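Local coordinates for protein peptidoglycan glycosyltransferase (Eggerthella lenta, PDB 4MNR) that belongs to the penicillin-binding proteins, pairing a region of the penicillin-binding protein A dimerisation family with a domain of the beta-lactamase clan, at residues His61-Ser66 and Tyr151-Phe156; Ser208-Met213 and Ser241-Gly246; Gln339-Asp344 and Ala357-Leu362; Gly409-Phe414 and Ile431-Glu436. One frame throughout, in Å; residues are numbered along the deposited sequence. Where two conformers were deposited one is given.

Interaction 1: residues His61-Ser66 and Tyr151-Phe156; sequences HVVGYS and YNAADF
Y65 and F156 lie with their ring planes only 6° apart, but the rings are slid past one another and barely overlap. What covers the F156 face is the methylene of Y65: its CB stands 3.5 Å from F156 CG, offset toward the rim, in a CH-pi contact. Y65 CG sits between its own backbone N and carbonyl carbon (chi1 47°) and from there comes within 3.6 Å of F156 CD2. In return, F156 CB approaches Y65 CD1 at 3.7 Å.

A second aromatic pair is turned quite differently. The ring edge of Y151 points at the face of H61 in a T-shaped arrangement with planes at 84°, and Y151 CE1 lies 3.8 Å from H61 NE2. That nitrogen is also hydrogen-bonded to the carbonyl O of T171, so the imidazole is held from a second direction. Apart from the rings, V63 CG1 rests 4.1 Å from A153 CB.

At G64, whose positive phi ends helix 60-63, the chain presents its carbonyl toward that of A153. The contact thus joins the dimerisation-family region to the loop leading into helix 156-165 of the transpeptidase-family region. Two facing carbonyls cannot bond to each other; a water gives one proton to G64 O (2.7 Å) and the other to A153 O (2.8 Å), which implies a junction built on aromatic and apolar contacts with a single water reconciling the backbone acceptors.

Interaction 2: residues Ser208-Met213 and Ser241-Gly246; sequences SSPGTM and SNTVFG
S209 and V244 bring their CA atoms to 5.5 Å where the chain, passing from strand 206-209 into strand 212-215, bends across the first turn of helix 242-263. This helix start carries an S-S-N sequence that fits the SxN motif of penicillin-binding proteins, and N242 OD1 is hydrogen-bonded to K188 NZ, consistent with the usual neighbourhood of that motif.

S241 is the N-cap. Its OG, anti to the backbone N (chi1 169°), accepts from V244 N at 3.2 Å with an N-H...O angle of 162°. The same oxygen receives the S209 hydroxyl in a short bond, OG to OG 2.7 Å. N222 ties the two serines together from outside, hydrogen-bonding to S209 OG through ND2 and to S241 OG through OD1, so both hydroxyls share N222 as a partner.

T243 fills the bend. Its OG1 is 2.9 Å from P210 O, although the hydroxyl proton has another acceptor within reach, and the P210 ring brings CD to 3.6 Å from OG1. T243 CG2 meets the same carbonyl oxygen. Selenomethionine M213 crosses T243 obliquely, its SE 4.0 Å from T243 CB. One residue on, V244 packs against S209, CG2 to CB 3.6 Å, and its CG2 is equally close to S208 O.

Interaction 3: residues Gln339-Asp344 and Ala357-Leu362; sequences QPYLVD and ASPTKL
Q339 and T360 are joined by one of two backbone hydrogen bonds set well apart along the segments: Q339 N gives to T360 O at 2.9 Å, nearly along the C=O axis and almost straight (175° at the hydrogen). The other runs from A357 N to D344 O, here with the donor 36° above the carbonyl plane. A water also bridges the chains, accepting from T360 N at 3.0 Å and lying 2.6 Å from Q339 O.

Van der Waals contacts fill the middle. Y341 brings CE2 to 3.4 Å from A357 CB, an apolar contact, while its OH reaches P359 CG at 3.7 Å; both neighbours lie oblique to the ring. A357 CB also touches V343 O.

The Q339 side chain hydrogen-bonds with one branch, NE2 turning back to a lone pair of P340 O (3.0 Å) with D271 O as a weak second acceptor; the other, OE1, lies 3.7 Å from L362 CD1.

Strands 336-338 and 361-364 pair antiparallel as a separate two-stranded sheet; 343-347 and 353-356 pair within the six-stranded mixed sheet. The arrangement is that of a long beta hairpin whose ladder opens in the middle, the gap being spanned by a tyrosine and a water.

Interaction 4: residues Gly409-Phe414 and Ile431-Glu436; sequences GNDSWF and IEDGEE
D411 lays its carboxylate over the turn at E432 and D433: OD1 accepts from D433 N at 3.0 Å through its anti lone pair, with an N-H...O angle of 159°, and lies 3.2 Å from E432 CA. CG stands anti to the carbonyl carbon, beside the backbone N (chi1 -68°), which sets it on the side of the turn; E432 CB also lies near OD1. D433 OD1 comes within 4.2 Å of D411 OD1, a like-charge approach that K406 NZ, salt-bridged to both, would be expected to ease.

The turn is type II, running from I431 to G434 with D433 at positive phi. It follows directly on an antiparallel hydrogen-bonded pair, in which S412 N gives to I431 O at 2.9 Å and I431 N returns to S412 O at 2.8 Å. The pair belongs to the interior of the five-stranded antiparallel sheet in the transpeptidase fold of penicillin-binding proteins, at the end of strand 425-431. Strand 409-418 lies between 425-431 and 398-406; the last carries T401 and G402, which fit the family's KTG motif.

Beyond the pair, G434 N makes a weak bond to N410 O (3.1 Å), and a water links the two residues, accepting from N410 N and donating to G434 O at 2.7 Å. With no side chain there, the G434 backbone passes close by S412 CB and I431. S412 OG is bonded to G439 N, and its CB lies 4.0 Å from E435 O as the chain turns toward helix 438-453.

Along the chain the four contacts come in series, each closing before the next opens. Interaction 1 brings the dimerisation-family region against the loop before helix 156-165, whereas interactions 2, 3 and 4 all belong to the transpeptidase-family region. Interactions 1 and 2 mark the far ends, with centres 45 Å apart on opposite sides of the chain's centre. Interactions 1 and 3 are the only pair that touch, through V62 CG1 and L342 CD2 at 4.0 Å, linking helix 60-63 to the residue leading into strand 343-347. Interaction 4, on the five-stranded sheet, lies 21 Å (centre to centre) from interaction 2 at the helix 242-263 start. Interaction 1 and its touch with interaction 3 thus join the two family regions.

Interaction 1: residues His61-Ser66 and Tyr151-Phe156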
loop_
_atom_site.group_PDB
_atom_site.type_symbol
_atom_site.label_atom_id
_atom_site.label_comp_id
_atom_site.label_asym_id
_atom_site.label_seq_id
_atom_site.Cartn_x
_atom_site.Cartn_y
_atom_site.Cartn_z
ATOM N N HIS A 61 -1.843 12.589 8.967
ATOM C CA HIS A 61 -3.093 12.143 8.352
ATOM C C HIS A 61 -3.759 11.064 9.176
ATOM O O HIS A 61 -4.983 10.993 9.240
ATOM C CB HIS A 61 -2.845 11.632 6.940
ATOM C CG HIS A 61 -2.305 12.678 6.026
ATOM N ND1 HIS A 61 -0.962 12.968 5.945
ATOM C CD2 HIS A 61 -2.930 13.527 5.176
ATOM C CE1 HIS A 61 -0.781 13.948 5.076
ATOM N NE2 HIS A 61 -1.957 14.302 4.593
ATOM N N VAL A 62 -2.945 10.211 9.790
ATOM C CA VAL A 62 -3.455 9.132 10.627
ATOM C C VAL A 62 -4.089 9.662 11.920
ATOM O O VAL A 62 -5.216 9.280 12.267
ATOM C CB VAL A 62 -2.349 8.118 10.971
ATOM C CG1 VAL A 62 -2.791 7.198 12.100
ATOM C CG2 VAL A 62 -1.984 7.287 9.742
ATOM N N VAL A 63 -3.388 10.562 12.608
ATOM C CA VAL A 63 -3.881 11.077 13.883
ATOM C C VAL A 63 -5.177 11.866 13.686
ATOM O O VAL A 63 -6.147 11.694 14.430
ATOM C CB VAL A 63 -2.801 11.895 14.667
ATOM C CG1 VAL A 63 -2.354 13.124 13.907
ATOM C CG2 VAL A 63 -3.328 12.312 16.052
ATOM N N GLY A 64 -5.216 12.678 12.637
ATOM C CA GLY A 64 -6.379 13.489 12.356
ATOM C C GLY A 64 -6.480 14.656 13.318
ATOM O O GLY A 64 -5.529 14.994 14.022
ATOM N N TYR A 65 -7.643 15.281 13.348
ATOM C CA TYR A 65 -7.849 16.414 14.234
ATOM C C TYR A 65 -9.197 16.297 14.899
ATOM O O TYR A 65 -10.085 15.603 14.401
ATOM C CB TYR A 65 -7.753 17.732 13.454
ATOM C CG TYR A 65 -8.533 17.742 12.162
ATOM C CD1 TYR A 65 -7.906 17.453 10.956
ATOM C CD2 TYR A 65 -9.896 18.025 12.144
ATOM C CE1 TYR A 65 -8.603 17.455 9.769
ATOM C CE2 TYR A 65 -10.610 18.022 10.956
ATOM C CZ TYR A 65 -9.952 17.732 9.772
ATOM O OH TYR A 65 -10.629 17.723 8.577
ATOM N N SER A 66 -9.339 16.972 16.035
ATOM C CA SER A 66 -10.614 17.086 16.721
ATOM C C SER A 66 -10.833 18.557 17.011
ATOM O O SER A 66 -10.006 19.196 17.667
ATOM C CB SER A 66 -10.619 16.277 18.019
ATOM O OG SER A 66 -11.818 16.483 18.747
ATOM N N TYR A 151 1.607 18.068 6.645
ATOM C CA TYR A 151 1.430 19.281 7.422
ATOM C C TYR A 151 1.623 18.964 8.893
ATOM O O TYR A 151 1.561 17.799 9.307
ATOM C CB TYR A 151 0.020 19.857 7.208
ATOM C CG TYR A 151 -1.102 18.910 7.620
ATOM C CD1 TYR A 151 -1.474 17.851 6.811
ATOM C CD2 TYR A 151 -1.791 19.097 8.810
ATOM C CE1 TYR A 151 -2.486 16.991 7.172
ATOM C CE2 TYR A 151 -2.808 18.237 9.187
ATOM C CZ TYR A 151 -3.154 17.192 8.364
ATOM O OH TYR A 151 -4.167 16.339 8.731
ATOM N N ASN A 152 1.874 19.995 9.689
ATOM C CA ASN A 152 1.899 19.812 11.138
ATOM C C ASN A 152 0.480 19.631 11.640
ATOM O O ASN A 152 -0.380 20.480 11.377
ATOM C CB ASN A 152 2.513 21.031 11.818
ATOM C CG ASN A 152 3.969 21.198 11.494
ATOM O OD1 ASN A 152 4.687 20.217 11.289
ATOM N ND2 ASN A 152 4.419 22.444 11.441
ATOM N N ALA A 153 0.250 18.550 12.376
ATOM C CA ALA A 153 -1.073 18.228 12.911
ATOM C C ALA A 153 -1.688 19.388 13.673
ATOM O O ALA A 153 -2.895 19.614 13.581
ATOM C CB ALA A 153 -1.014 16.974 13.797
ATOM N N ALA A 154 -0.858 20.135 14.401
ATOM C CA ALA A 154 -1.339 21.256 15.199
ATOM C C ALA A 154 -1.992 22.324 14.330
ATOM O O ALA A 154 -2.887 23.038 14.783
ATOM C CB ALA A 154 -0.200 21.865 16.021
ATOM N N ASP A 155 -1.546 22.420 13.080
ATOM C CA ASP A 155 -1.994 23.484 12.187
ATOM C C ASP A 155 -3.132 23.082 11.261
ATOM O O ASP A 155 -3.294 23.675 10.196
ATOM C CB ASP A 155 -0.822 23.974 11.344
ATOM C CG ASP A 155 0.302 24.526 12.183
ATOM O OD1 ASP A 155 0.012 25.230 13.174
ATOM O OD2 ASP A 155 1.475 24.252 11.857
ATOM N N PHE A 156 -3.923 22.090 11.661
ATOM C CA PHE A 156 -5.004 21.582 10.813
ATOM C C PHE A 156 -5.990 22.659 10.353
ATOM O O PHE A 156 -6.457 22.627 9.214
ATOM C CB PHE A 156 -5.760 20.445 11.515
ATOM C CG PHE A 156 -6.485 20.880 12.756
ATOM C CD1 PHE A 156 -5.838 20.890 13.986
ATOM C CD2 PHE A 156 -7.810 21.276 12.701
ATOM C CE1 PHE A 156 -6.501 21.296 15.135
ATOM C CE2 PHE A 156 -8.478 21.687 13.845
ATOM C CZ PHE A 156 -7.824 21.694 15.065
HETATM O O HOH W 1 -4.418 17.334 13.297
#

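Interaction 2: residues Ser208-Met213 and Ser241-Gly246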
loop_
_atom_site.group_PDB
_atom_site.type_symbol
_atom_site.label_atom_id
_atom_site.label_comp_id
_atom_site.label_asym_id
_atom_site.label_seq_id
_atom_site.Cartn_x
_atom_site.Cartn_y
_atom_site.Cartn_z
ATOM N N SER A 208 7.669 -15.159 -25.544
ATOM C CA SER A 208 8.307 -14.129 -26.351
ATOM C C SER A 208 8.114 -12.770 -25.675
ATOM O O SER A 208 7.037 -12.482 -25.154
ATOM C CB SER A 208 7.720 -14.113 -27.764
ATOM O OG SER A 208 8.418 -13.208 -28.602
ATOM N N SER A 209 9.153 -11.938 -25.681
ATOM C CA SER A 209 9.081 -10.623 -25.044
ATOM C C SER A 209 9.451 -9.475 -26.008
ATOM O O SER A 209 10.455 -8.782 -25.809
ATOM C CB SER A 209 9.961 -10.598 -23.782
ATOM O OG SER A 209 9.836 -9.371 -23.073
ATOM N N PRO A 210 8.628 -9.250 -27.043
ATOM C CA PRO A 210 8.928 -8.171 -27.993
ATOM C C PRO A 210 8.701 -6.791 -27.380
ATOM O O PRO A 210 8.041 -6.686 -26.346
ATOM C CB PRO A 210 7.927 -8.411 -29.125
ATOM C CG PRO A 210 6.791 -9.136 -28.477
ATOM C CD PRO A 210 7.404 -9.987 -27.411
ATOM N N GLY A 211 9.227 -5.747 -28.019
ATOM C CA GLY A 211 9.073 -4.403 -27.493
ATOM C C GLY A 211 7.620 -3.978 -27.575
ATOM O O GLY A 211 7.103 -3.290 -26.690
ATOM N N THR A 212 6.974 -4.358 -28.668
ATOM C CA THR A 212 5.553 -4.118 -28.830
ATOM C C THR A 212 4.928 -5.362 -29.427
ATOM O O THR A 212 5.592 -6.162 -30.084
ATOM C CB THR A 212 5.264 -2.923 -29.775
ATOM O OG1 THR A 212 5.700 -3.246 -31.097
ATOM C CG2 THR A 212 5.985 -1.662 -29.317
HETATM N N MSE A 213 3.637 -5.521 -29.192
HETATM C CA MSE A 213 2.863 -6.539 -29.883
HETATM C C MSE A 213 1.388 -6.207 -29.878
HETATM O O MSE A 213 0.890 -5.517 -28.985
HETATM C CB MSE A 213 3.094 -7.926 -29.299
HETATM C CG MSE A 213 2.408 -8.143 -27.999
HETATM SE SE MSE A 213 2.898 -9.884 -27.325
HETATM C CE MSE A 213 1.824 -11.012 -28.446
ATOM N N SER A 241 8.520 -7.428 -17.832
ATOM C CA SER A 241 8.038 -7.354 -19.217
ATOM C C SER A 241 6.511 -7.314 -19.327
ATOM O O SER A 241 5.818 -8.252 -18.921
ATOM C CB SER A 241 8.572 -8.539 -20.030
ATOM O OG SER A 241 7.907 -8.601 -21.287
ATOM N N ASN A 242 5.987 -6.229 -19.888
ATOM C CA ASN A 242 4.545 -6.112 -20.088
ATOM C C ASN A 242 4.055 -7.065 -21.175
ATOM O O ASN A 242 2.945 -7.603 -21.095
ATOM C CB ASN A 242 4.160 -4.678 -20.489
ATOM C CG ASN A 242 4.420 -3.657 -19.379
ATOM O OD1 ASN A 242 4.292 -3.959 -18.193
ATOM N ND2 ASN A 242 4.780 -2.430 -19.776
ATOM N N THR A 243 4.860 -7.262 -22.213
ATOM C CA THR A 243 4.394 -8.134 -23.302
ATOM C C THR A 243 4.312 -9.601 -22.882
ATOM O O THR A 243 3.449 -10.337 -23.358
ATOM C CB THR A 243 5.176 -7.962 -24.608
ATOM O OG1 THR A 243 6.564 -8.217 -24.383
ATOM C CG2 THR A 243 4.985 -6.535 -25.163
ATOM N N VAL A 244 5.184 -10.033 -21.976
ATOM C CA VAL A 244 5.046 -11.383 -21.449
ATOM C C VAL A 244 3.824 -11.475 -20.540
ATOM O O VAL A 244 3.024 -12.394 -20.656
ATOM C CB VAL A 244 6.283 -11.799 -20.651
ATOM C CG1 VAL A 244 6.008 -13.086 -19.866
ATOM C CG2 VAL A 244 7.475 -11.979 -21.589
ATOM N N PHE A 245 3.677 -10.524 -19.629
ATOM C CA PHE A 245 2.531 -10.594 -18.717
ATOM C C PHE A 245 1.186 -10.427 -19.434
ATOM O O PHE A 245 0.188 -11.033 -19.030
ATOM C CB PHE A 245 2.715 -9.670 -17.505
ATOM C CG PHE A 245 3.531 -10.303 -16.428
ATOM C CD1 PHE A 245 4.916 -10.316 -16.513
ATOM C CD2 PHE A 245 2.918 -10.968 -15.375
ATOM C CE1 PHE A 245 5.671 -10.948 -15.537
ATOM C CE2 PHE A 245 3.669 -11.603 -14.385
ATOM C CZ PHE A 245 5.051 -11.590 -14.469
ATOM N N GLY A 246 1.177 -9.662 -20.525
ATOM C CA GLY A 246 -0.021 -9.524 -21.326
ATOM C C GLY A 246 -0.438 -10.860 -21.911
ATOM O O GLY A 246 -1.603 -11.251 -21.848
#

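Interaction 3: residues Gln339-Asp344 and Ala357-Leu362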
loop_
_atom_site.group_PDB
_atom_site.type_symbol
_atom_site.label_atom_id
_atom_site.label_comp_id
_atom_site.label_asym_id
_atom_site.label_seq_id
_atom_site.Cartn_x
_atom_site.Cartn_y
_atom_site.Cartn_z
ATOM N N GLN A 339 -5.581 -9.277 8.782
ATOM C CA GLN A 339 -6.366 -8.040 8.790
ATOM C C GLN A 339 -5.470 -6.864 9.209
ATOM O O GLN A 339 -4.876 -6.895 10.281
ATOM C CB GLN A 339 -7.529 -8.196 9.774
ATOM C CG GLN A 339 -8.226 -6.912 10.117
ATOM C CD GLN A 339 -8.956 -6.324 8.921
ATOM O OE1 GLN A 339 -9.647 -7.036 8.195
ATOM N NE2 GLN A 339 -8.796 -5.027 8.705
ATOM N N PRO A 340 -5.358 -5.827 8.359
ATOM C CA PRO A 340 -4.531 -4.677 8.759
ATOM C C PRO A 340 -5.141 -3.977 9.969
ATOM O O PRO A 340 -6.358 -3.830 10.026
ATOM C CB PRO A 340 -4.588 -3.756 7.539
ATOM C CG PRO A 340 -5.794 -4.216 6.755
ATOM C CD PRO A 340 -5.874 -5.691 6.985
ATOM N N TYR A 341 -4.316 -3.568 10.924
ATOM C CA TYR A 341 -4.834 -2.795 12.044
ATOM C C TYR A 341 -3.857 -1.731 12.521
ATOM O O TYR A 341 -2.644 -1.855 12.327
ATOM C CB TYR A 341 -5.271 -3.694 13.202
ATOM C CG TYR A 341 -4.172 -4.405 13.958
ATOM C CD1 TYR A 341 -3.590 -5.557 13.452
ATOM C CD2 TYR A 341 -3.749 -3.946 15.200
ATOM C CE1 TYR A 341 -2.607 -6.227 14.134
ATOM C CE2 TYR A 341 -2.767 -4.617 15.906
ATOM C CZ TYR A 341 -2.198 -5.755 15.365
ATOM O OH TYR A 341 -1.224 -6.432 16.057
ATOM N N LEU A 342 -4.415 -0.705 13.157
ATOM C CA LEU A 342 -3.690 0.499 13.506
ATOM C C LEU A 342 -3.726 0.767 15.012
ATOM O O LEU A 342 -2.899 1.507 15.531
ATOM C CB LEU A 342 -4.339 1.663 12.754
ATOM C CG LEU A 342 -3.609 2.949 12.417
ATOM C CD1 LEU A 342 -2.174 2.683 12.012
ATOM C CD2 LEU A 342 -4.375 3.638 11.284
ATOM N N VAL A 343 -4.703 0.187 15.715
ATOM C CA VAL A 343 -4.817 0.401 17.164
ATOM C C VAL A 343 -4.430 -0.841 17.933
ATOM O O VAL A 343 -5.053 -1.888 17.765
ATOM C CB VAL A 343 -6.240 0.854 17.580
ATOM C CG1 VAL A 343 -6.369 0.918 19.123
ATOM C CG2 VAL A 343 -6.538 2.198 16.952
ATOM N N ASP A 344 -3.399 -0.725 18.773
ATOM C CA ASP A 344 -2.909 -1.868 19.536
ATOM C C ASP A 344 -3.729 -2.073 20.791
ATOM O O ASP A 344 -4.014 -3.207 21.199
ATOM C CB ASP A 344 -1.450 -1.662 19.947
ATOM C CG ASP A 344 -0.947 -2.767 20.868
ATOM O OD1 ASP A 344 -0.613 -3.858 20.358
ATOM O OD2 ASP A 344 -0.875 -2.546 22.093
ATOM N N ALA A 357 -5.771 -5.432 20.712
ATOM C CA ALA A 357 -5.903 -5.971 19.362
ATOM C C ALA A 357 -5.539 -7.442 19.345
ATOM O O ALA A 357 -4.614 -7.878 20.038
ATOM C CB ALA A 357 -5.050 -5.195 18.375
ATOM N N SER A 358 -6.299 -8.210 18.577
ATOM C CA SER A 358 -6.035 -9.630 18.409
ATOM C C SER A 358 -5.800 -9.848 16.926
ATOM O O SER A 358 -6.746 -9.772 16.140
ATOM C CB SER A 358 -7.245 -10.443 18.876
ATOM O OG SER A 358 -7.038 -11.832 18.695
ATOM N N PRO A 359 -4.542 -10.099 16.530
ATOM C CA PRO A 359 -4.253 -10.322 15.108
ATOM C C PRO A 359 -5.076 -11.494 14.595
ATOM O O PRO A 359 -5.218 -12.523 15.279
ATOM C CB PRO A 359 -2.756 -10.654 15.099
ATOM C CG PRO A 359 -2.227 -10.020 16.365
ATOM C CD PRO A 359 -3.331 -10.204 17.363
ATOM N N THR A 360 -5.621 -11.327 13.398
ATOM C CA THR A 360 -6.623 -12.253 12.878
ATOM C C THR A 360 -6.474 -12.362 11.367
ATOM O O THR A 360 -6.228 -11.356 10.694
ATOM C CB THR A 360 -8.035 -11.709 13.162
ATOM O OG1 THR A 360 -8.222 -11.555 14.579
ATOM C CG2 THR A 360 -9.095 -12.643 12.611
ATOM N N LYS A 361 -6.609 -13.579 10.838
ATOM C CA LYS A 361 -6.621 -13.784 9.386
ATOM C C LYS A 361 -7.756 -13.032 8.699
ATOM O O LYS A 361 -8.900 -13.053 9.157
ATOM C CB LYS A 361 -6.743 -15.283 9.069
ATOM C CG LYS A 361 -6.917 -15.600 7.582
ATOM C CD LYS A 361 -6.646 -17.070 7.285
ATOM C CE LYS A 361 -7.709 -17.977 7.874
ATOM N NZ LYS A 361 -7.383 -19.402 7.586
ATOM N N LEU A 362 -7.434 -12.371 7.594
ATOM C CA LEU A 362 -8.454 -11.784 6.741
ATOM C C LEU A 362 -8.796 -12.758 5.626
ATOM O O LEU A 362 -9.960 -13.136 5.459
ATOM C CB LEU A 362 -7.982 -10.453 6.173
ATOM C CG LEU A 362 -8.940 -9.813 5.166
ATOM C CD1 LEU A 362 -10.360 -9.636 5.709
ATOM C CD2 LEU A 362 -8.363 -8.484 4.738
HETATM O O HOH W 2 -4.787 -8.636 12.249
#

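Interaction 4: residues Gly409-Phe414 and Ile431-Glu436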
loop_
_atom_site.group_PDB
_atom_site.type_symbol
_atom_site.label_atom_id
_atom_site.label_comp_id
_atom_site.label_asym_id
_atom_site.label_seq_id
_atom_site.Cartn_x
_atom_site.Cartn_y
_atom_site.Cartn_z
ATOM N N GLY A 409 4.829 10.950 -17.931
ATOM C CA GLY A 409 5.725 10.360 -16.961
ATOM C C GLY A 409 5.075 9.136 -16.372
ATOM O O GLY A 409 4.215 8.510 -17.008
ATOM N N ASN A 410 5.472 8.798 -15.149
ATOM C CA ASN A 410 4.971 7.604 -14.500
ATOM C C ASN A 410 4.914 7.784 -12.991
ATOM O O ASN A 410 5.590 8.651 -12.443
ATOM C CB ASN A 410 5.903 6.428 -14.774
ATOM C CG ASN A 410 6.092 6.156 -16.250
ATOM O OD1 ASN A 410 5.280 5.472 -16.871
ATOM N ND2 ASN A 410 7.174 6.678 -16.818
ATOM N N ASP A 411 4.116 6.957 -12.330
ATOM C CA ASP A 411 4.227 6.815 -10.887
ATOM C C ASP A 411 5.185 5.682 -10.606
ATOM O O ASP A 411 5.158 4.663 -11.288
ATOM C CB ASP A 411 2.879 6.490 -10.259
ATOM C CG ASP A 411 1.896 7.651 -10.348
ATOM O OD1 ASP A 411 2.331 8.815 -10.508
ATOM O OD2 ASP A 411 0.673 7.401 -10.244
ATOM N N SER A 412 6.015 5.850 -9.584
ATOM C CA SER A 412 7.060 4.882 -9.291
ATOM C C SER A 412 6.749 4.124 -8.005
ATOM O O SER A 412 6.533 4.731 -6.960
ATOM C CB SER A 412 8.410 5.603 -9.179
ATOM O OG SER A 412 9.456 4.666 -8.941
ATOM N N TRP A 413 6.716 2.795 -8.094
ATOM C CA TRP A 413 6.289 1.935 -7.000
ATOM C C TRP A 413 7.364 0.950 -6.557
ATOM O O TRP A 413 8.216 0.540 -7.349
ATOM C CB TRP A 413 5.147 1.026 -7.465
ATOM C CG TRP A 413 3.792 1.612 -7.576
ATOM C CD1 TRP A 413 3.257 2.250 -8.647
ATOM C CD2 TRP A 413 2.762 1.542 -6.587
ATOM N NE1 TRP A 413 1.955 2.611 -8.383
ATOM C CE2 TRP A 413 1.626 2.179 -7.126
ATOM C CE3 TRP A 413 2.696 1.011 -5.294
ATOM C CZ2 TRP A 413 0.435 2.301 -6.412
ATOM C CZ3 TRP A 413 1.515 1.128 -4.588
ATOM C CH2 TRP A 413 0.403 1.775 -5.147
ATOM N N PHE A 414 7.279 0.515 -5.304
ATOM C CA PHE A 414 7.962 -0.707 -4.887
ATOM C C PHE A 414 7.146 -1.385 -3.808
ATOM O O PHE A 414 6.629 -0.713 -2.922
ATOM C CB PHE A 414 9.337 -0.394 -4.316
ATOM C CG PHE A 414 10.126 -1.615 -3.935
ATOM C CD1 PHE A 414 10.770 -2.366 -4.907
ATOM C CD2 PHE A 414 10.233 -2.005 -2.610
ATOM C CE1 PHE A 414 11.521 -3.492 -4.556
ATOM C CE2 PHE A 414 10.994 -3.124 -2.254
ATOM C CZ PHE A 414 11.628 -3.859 -3.225
ATOM N N ILE A 431 5.616 6.811 -5.401
ATOM C CA ILE A 431 6.032 8.199 -5.587
ATOM C C ILE A 431 5.387 8.705 -6.872
ATOM O O ILE A 431 5.741 8.262 -7.965
ATOM C CB ILE A 431 7.561 8.310 -5.761
ATOM C CG1 ILE A 431 8.298 7.679 -4.578
ATOM C CG2 ILE A 431 7.963 9.775 -5.946
ATOM C CD1 ILE A 431 8.081 8.389 -3.282
ATOM N N GLU A 432 4.453 9.640 -6.760
ATOM C CA GLU A 432 3.789 10.155 -7.961
ATOM C C GLU A 432 4.739 10.964 -8.855
ATOM O O GLU A 432 5.560 11.751 -8.366
ATOM C CB GLU A 432 2.574 11.011 -7.599
ATOM C CG GLU A 432 1.491 10.254 -6.837
ATOM C CD GLU A 432 0.344 11.143 -6.415
ATOM O OE1 GLU A 432 -0.048 12.047 -7.192
ATOM O OE2 GLU A 432 -0.168 10.942 -5.296
ATOM N N ASP A 433 4.624 10.759 -10.164
ATOM C CA ASP A 433 5.445 11.498 -11.132
ATOM C C ASP A 433 6.930 11.377 -10.815
ATOM O O ASP A 433 7.665 12.364 -10.876
ATOM C CB ASP A 433 5.037 12.972 -11.157
ATOM C CG ASP A 433 3.541 13.148 -11.298
ATOM O OD1 ASP A 433 2.974 12.565 -12.248
ATOM O OD2 ASP A 433 2.933 13.834 -10.448
ATOM N N GLY A 434 7.360 10.174 -10.459
ATOM C CA GLY A 434 8.725 9.961 -10.009
ATOM C C GLY A 434 9.670 9.561 -11.119
ATOM O O GLY A 434 9.245 9.023 -12.136
ATOM N N GLU A 435 10.954 9.849 -10.931
ATOM C CA GLU A 435 11.996 9.397 -11.852
ATOM C C GLU A 435 11.980 7.877 -11.874
ATOM O O GLU A 435 11.555 7.256 -10.908
ATOM C CB GLU A 435 13.366 9.882 -11.370
ATOM C CG GLU A 435 13.476 11.386 -11.193
ATOM C CD GLU A 435 12.918 11.898 -9.866
ATOM O OE1 GLU A 435 12.408 11.088 -9.064
ATOM O OE2 GLU A 435 12.997 13.123 -9.622
ATOM N N GLU A 436 12.433 7.272 -12.967
ATOM C CA GLU A 436 12.426 5.813 -13.062
ATOM C C GLU A 436 13.189 5.181 -11.899
ATOM O O GLU A 436 14.323 5.562 -11.616
ATOM C CB GLU A 436 13.027 5.358 -14.391
ATOM C CG GLU A 436 12.947 3.856 -14.617
ATOM C CD GLU A 436 13.757 3.405 -15.818
ATOM O OE1 GLU A 436 14.351 4.272 -16.496
ATOM O OE2 GLU A 436 13.806 2.183 -16.079
HETATM O O HOH W 3 7.833 10.073 -14.201
#